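Local coordinates for glutamine amidotransferase type-2 domain-containing protein (Pseudomonas aeruginosa PAO1, PDB 1TE5) that is of unproven function but, as a class-II (Ntn-type) glutamine amidotransferase family member, probably releases ammonia from glutamine for transfer to an acceptor, at residues Asp57-Val60 against Ala61-Gln65; Ala39-Gly43 against Arg44-Leu48. All coordinates share one frame; numbering follows the deposited sequence.

Interaction 1. Residues Asp57-Val60 against Ala61-Gln65; sequences DSEV and ARLVQ
R62 folds back over the first turn of helix 59-66, its guanidinium lying across the backbone of the residues that lead into the helix. The chain runs out straight to CG and CD and then bends (chi3 -83°), and this brings one face of the guanidinium over the carbonyl oxygen of S58, which sits below its centre. NH2 reaches the oxygen D57 O at 2.6 Å, but the N-H is bent well away from the acceptor and the bond is weak. E59 comes to the rim of the same group. Its CG stands anti to the backbone N (chi1 -159°) and the chain then curls at chi2, so that the carboxylate is turned 80° from the guanidinium plane. A long salt bridge results, OE1 of E59 lying 3.5 Å from NH1 of R62 and in the guanidinium plane, with a similarly weak NE to OE2 bond beside it. R62 thus draws on several weak contacts.

Beneath it, a weak bond from R62 N to S58 O comes first, and L63 N to E59 O (2.8 Å) and V64 N to V60 O (3.2 Å) follow it. CD2 of L63 rests against the same carbonyl oxygen of E59, and Q65 NE2 bonds back to A61 O at 3.2 Å. S58 OG, 3.5 Å from CB of A61, is hydrogen-bonded to D51, while the D57 carboxylate pairs with R33 and the backbone N of L22. V60, A61 and V64 pack against W36 of strand 35-42, V64 also meets F19 of strand 12-19 and F49 of strand 45-51, and E59, V60 and L63 pack on the second subunit.

Interaction 2. Residues Ala39-Gly43 against Arg44-Leu48; sequences AFYEG and RGVRL
E42 and R47 form a side-on salt bridge across a beta hairpin, in which strands 35-42 and 45-51 are joined by a type II' turn from E42 to G45 with G43 and R44 at its corners. NE of R47 gives OE1 of E42 a nearly straight bond of 2.8 Å, and NH1 reaches OE2 at 2.9 Å on its syn side. OE1 is met from above the carboxylate plane, and the carboxylate and guanidinium planes are turned 43° against each other. NH1 and NH2 of R47 also bond to the backbone oxygens of D51 and Q50 of the second subunit, so the arginine ties the hairpin to the dimer partner.

Backbone bonds close the pairing: R47 N to F40 O (2.8 Å), F40 N to R47 O, and E42 N to G45 O beside the turn. G43 takes backbone angles that would press a CB against the preceding carbonyl oxygen, a position that calls for glycine.

Side chains then pack on both faces. With E42 and R47 lies F40, whose chi1 of 60° lays the ring over the side chain of R47, where CB of R47 stands above its face, 4.0 Å from the centroid, and CD touches CZ at 3.5 Å. A39, Y41, V46 and L48 share the other face, which rests on strands 94-98 and 101-108; Y41 OH is hydrogen-bonded to T104 and to the carbonyl of Y102. There V46 and Y41 run side by side, CB of V46 4.2 Å from the ring centroid and over its face.

Interactions 2 and 1 follow one another along the chain: the hairpin closes first, strand 45-51 runs on, and helix 59-66 then opens. Their centres are 18 Å apart and they do not touch, yet V60 and V64 of 57-65 reach residues of the same two hairpin strands on the side away from the turn, W36, I38, F49 and D51. Each contact is partly buried and each meets the second subunit. In both, a glutamate pairs with an arginine, but the pair at the start of the helix is long and weak, with R62 exposed, whereas that of the hairpin is short, and its arginine is buried and bonded to the other subunit. Helical backbone bonds hold interaction 1; cross-strand bonds and ring packing hold interaction 2.

Interaction 1. Residues Asp57-Val60 against Ala61-Gln65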
loop_
_atom_site.group_PDB
_atom_site.type_symbol
_atom_site.label_atom_id
_atom_site.label_comp_id
_atom_site.label_asym_id
_atom_site.label_seq_id
_atom_site.Cartn_x
_atom_site.Cartn_y
_atom_site.Cartn_z
ATOM N N ASP A 57 15.902 4.223 13.259
ATOM C CA ASP A 57 15.923 4.241 11.795
ATOM C C ASP A 57 15.238 2.934 11.378
ATOM O O ASP A 57 15.871 1.877 11.344
ATOM C CB ASP A 57 17.366 4.297 11.259
ATOM C CG ASP A 57 17.798 5.711 10.878
ATOM O OD1 ASP A 57 18.769 6.226 11.469
ATOM O OD2 ASP A 57 17.167 6.303 9.977
ATOM N N SER A 58 13.936 3.007 11.114
ATOM C CA SER A 58 13.141 1.834 10.751
ATOM C C SER A 58 13.478 1.132 9.429
ATOM O O SER A 58 14.263 1.638 8.624
ATOM C CB SER A 58 11.651 2.174 10.804
ATOM O OG SER A 58 11.324 3.181 9.865
ATOM N N GLU A 59 12.900 -0.059 9.248
ATOM C CA GLU A 59 13.109 -0.872 8.050
ATOM C C GLU A 59 12.400 -0.267 6.840
ATOM O O GLU A 59 12.855 -0.420 5.712
ATOM C CB GLU A 59 12.603 -2.301 8.280
ATOM C CG GLU A 59 13.205 -3.340 7.330
ATOM C CD GLU A 59 14.669 -3.640 7.633
ATOM O OE1 GLU A 59 14.968 -4.017 8.797
ATOM O OE2 GLU A 59 15.515 -3.502 6.710
ATOM N N VAL A 60 11.246 0.354 7.078
ATOM C CA VAL A 60 10.480 1.007 6.013
ATOM C C VAL A 60 11.239 2.241 5.508
ATOM O O VAL A 60 11.152 2.609 4.336
ATOM C CB VAL A 60 9.078 1.421 6.512
ATOM C CG1 VAL A 60 9.194 2.311 7.718
ATOM C CG2 VAL A 60 8.296 2.119 5.406
ATOM N N ALA A 61 11.967 2.879 6.421
ATOM C CA ALA A 61 12.773 4.052 6.121
ATOM C C ALA A 61 13.973 3.631 5.280
ATOM O O ALA A 61 14.512 4.414 4.500
ATOM C CB ALA A 61 13.224 4.700 7.407
ATOM N N ARG A 62 14.403 2.391 5.469
ATOM C CA ARG A 62 15.511 1.838 4.706
ATOM C C ARG A 62 14.983 1.319 3.371
ATOM O O ARG A 62 15.697 1.319 2.365
ATOM C CB ARG A 62 16.170 0.688 5.472
ATOM C CG ARG A 62 17.151 1.118 6.544
ATOM C CD ARG A 62 17.985 -0.070 7.023
ATOM N NE ARG A 62 17.313 -0.869 8.042
ATOM C CZ ARG A 62 17.116 -0.458 9.291
ATOM N NH1 ARG A 62 16.502 -1.243 10.166
ATOM N NH2 ARG A 62 17.537 0.742 9.666
ATOM N N LEU A 63 13.745 0.835 3.385
ATOM C CA LEU A 63 13.111 0.310 2.190
ATOM C C LEU A 63 12.962 1.346 1.070
ATOM O O LEU A 63 13.263 1.046 -0.084
ATOM C CB LEU A 63 11.764 -0.320 2.545
ATOM C CG LEU A 63 11.669 -1.849 2.510
ATOM C CD1 LEU A 63 11.696 -2.318 1.071
ATOM C CD2 LEU A 63 12.795 -2.488 3.310
ATOM N N VAL A 64 12.488 2.551 1.389
ATOM C CA VAL A 64 12.339 3.598 0.366
ATOM C C VAL A 64 13.670 3.955 -0.268
ATOM O O VAL A 64 13.731 4.279 -1.458
ATOM C CB VAL A 64 11.790 4.923 0.917
ATOM C CG1 VAL A 64 10.297 4.954 0.818
ATOM C CG2 VAL A 64 12.275 5.155 2.326
ATOM N N GLN A 65 14.716 3.962 0.552
ATOM C CA GLN A 65 16.053 4.296 0.089
ATOM C C GLN A 65 16.727 3.219 -0.746
ATOM O O GLN A 65 17.509 3.548 -1.639
ATOM C CB GLN A 65 16.942 4.664 1.271
ATOM C CG GLN A 65 16.434 5.847 2.054
ATOM C CD GLN A 65 17.458 6.375 3.030
ATOM O OE1 GLN A 65 18.510 6.897 2.637
ATOM N NE2 GLN A 65 17.171 6.220 4.314
#

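Interaction 2. Residues Ala39-Gly43 against Arg44-Leu48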
loop_
_atom_site.group_PDB
_atom_site.type_symbol
_atom_site.label_atom_id
_atom_site.label_comp_id
_atom_site.label_asym_id
_atom_site.label_seq_id
_atom_site.Cartn_x
_atom_site.Cartn_y
_atom_site.Cartn_z
ATOM N N ALA A 39 4.279 7.727 -1.891
ATOM C CA ALA A 39 3.524 6.842 -2.758
ATOM C C ALA A 39 3.890 7.206 -4.180
ATOM O O ALA A 39 4.152 8.363 -4.476
ATOM C CB ALA A 39 2.042 7.022 -2.532
ATOM N N PHE A 40 4.014 6.203 -5.035
ATOM C CA PHE A 40 4.328 6.441 -6.433
ATOM C C PHE A 40 3.730 5.346 -7.303
ATOM O O PHE A 40 3.358 4.285 -6.803
ATOM C CB PHE A 40 5.839 6.599 -6.659
ATOM C CG PHE A 40 6.651 5.407 -6.266
ATOM C CD1 PHE A 40 7.028 4.458 -7.219
ATOM C CD2 PHE A 40 7.076 5.248 -4.949
ATOM C CE1 PHE A 40 7.824 3.357 -6.869
ATOM C CE2 PHE A 40 7.868 4.158 -4.581
ATOM C CZ PHE A 40 8.244 3.209 -5.546
ATOM N N TYR A 41 3.611 5.612 -8.598
ATOM C CA TYR A 41 3.006 4.653 -9.506
ATOM C C TYR A 41 3.927 3.921 -10.455
ATOM O O TYR A 41 4.930 4.449 -10.903
ATOM C CB TYR A 41 1.904 5.339 -10.300
ATOM C CG TYR A 41 0.810 5.881 -9.425
ATOM C CD1 TYR A 41 0.987 7.063 -8.708
ATOM C CD2 TYR A 41 -0.402 5.213 -9.309
ATOM C CE1 TYR A 41 -0.015 7.566 -7.894
ATOM C CE2 TYR A 41 -1.411 5.703 -8.501
ATOM C CZ TYR A 41 -1.215 6.878 -7.798
ATOM O OH TYR A 41 -2.219 7.356 -6.999
ATOM N N GLU A 42 3.534 2.699 -10.786
ATOM C CA GLU A 42 4.250 1.830 -11.704
ATOM C C GLU A 42 3.190 1.252 -12.636
ATOM O O GLU A 42 2.773 0.092 -12.555
ATOM C CB GLU A 42 4.872 0.685 -10.913
ATOM C CG GLU A 42 6.231 0.231 -11.391
ATOM C CD GLU A 42 6.987 -0.537 -10.315
ATOM O OE1 GLU A 42 7.548 0.111 -9.402
ATOM O OE2 GLU A 42 7.019 -1.786 -10.384
ATOM N N GLY A 43 2.720 2.136 -13.514
ATOM C CA GLY A 43 1.623 1.791 -14.396
ATOM C C GLY A 43 0.377 2.235 -13.623
ATOM O O GLY A 43 0.326 3.392 -13.184
ATOM N N ARG A 44 -0.609 1.357 -13.458
ATOM C CA ARG A 44 -1.791 1.707 -12.677
ATOM C C ARG A 44 -1.581 1.321 -11.224
ATOM O O ARG A 44 -2.314 1.771 -10.348
ATOM C CB ARG A 44 -3.051 1.047 -13.237
ATOM C CG ARG A 44 -3.546 1.735 -14.494
ATOM C CD ARG A 44 -4.691 1.001 -15.159
ATOM N NE ARG A 44 -4.738 1.333 -16.580
ATOM C CZ ARG A 44 -5.830 1.694 -17.241
ATOM N NH1 ARG A 44 -5.743 1.977 -18.533
ATOM N NH2 ARG A 44 -7.006 1.759 -16.621
ATOM N N GLY A 45 -0.584 0.475 -10.984
ATOM C CA GLY A 45 -0.263 0.041 -9.637
ATOM C C GLY A 45 0.417 1.135 -8.830
ATOM O O GLY A 45 1.053 2.015 -9.391
ATOM N N VAL A 46 0.291 1.075 -7.508
ATOM C CA VAL A 46 0.889 2.081 -6.632
ATOM C C VAL A 46 1.694 1.452 -5.498
ATOM O O VAL A 46 1.324 0.404 -4.961
ATOM C CB VAL A 46 -0.201 3.025 -6.035
ATOM C CG1 VAL A 46 -1.252 2.233 -5.308
ATOM C CG2 VAL A 46 0.414 4.020 -5.080
ATOM N N ARG A 47 2.836 2.054 -5.185
ATOM C CA ARG A 47 3.679 1.581 -4.090
ATOM C C ARG A 47 3.611 2.598 -2.957
ATOM O O ARG A 47 3.657 3.797 -3.193
ATOM C CB ARG A 47 5.126 1.407 -4.543
ATOM C CG ARG A 47 5.324 0.327 -5.580
ATOM C CD ARG A 47 6.790 0.048 -5.775
ATOM N NE ARG A 47 7.047 -0.896 -6.858
ATOM C CZ ARG A 47 7.133 -2.214 -6.712
ATOM N NH1 ARG A 47 7.374 -2.978 -7.765
ATOM N NH2 ARG A 47 6.976 -2.769 -5.514
ATOM N N LEU A 48 3.500 2.119 -1.728
ATOM C CA LEU A 48 3.412 3.009 -0.582
ATOM C C LEU A 48 4.376 2.624 0.539
ATOM O O LEU A 48 4.385 1.480 1.009
ATOM C CB LEU A 48 1.980 3.026 -0.039
ATOM C CG LEU A 48 1.697 3.886 1.199
ATOM C CD1 LEU A 48 1.892 5.369 0.886
ATOM C CD2 LEU A 48 0.288 3.613 1.680
#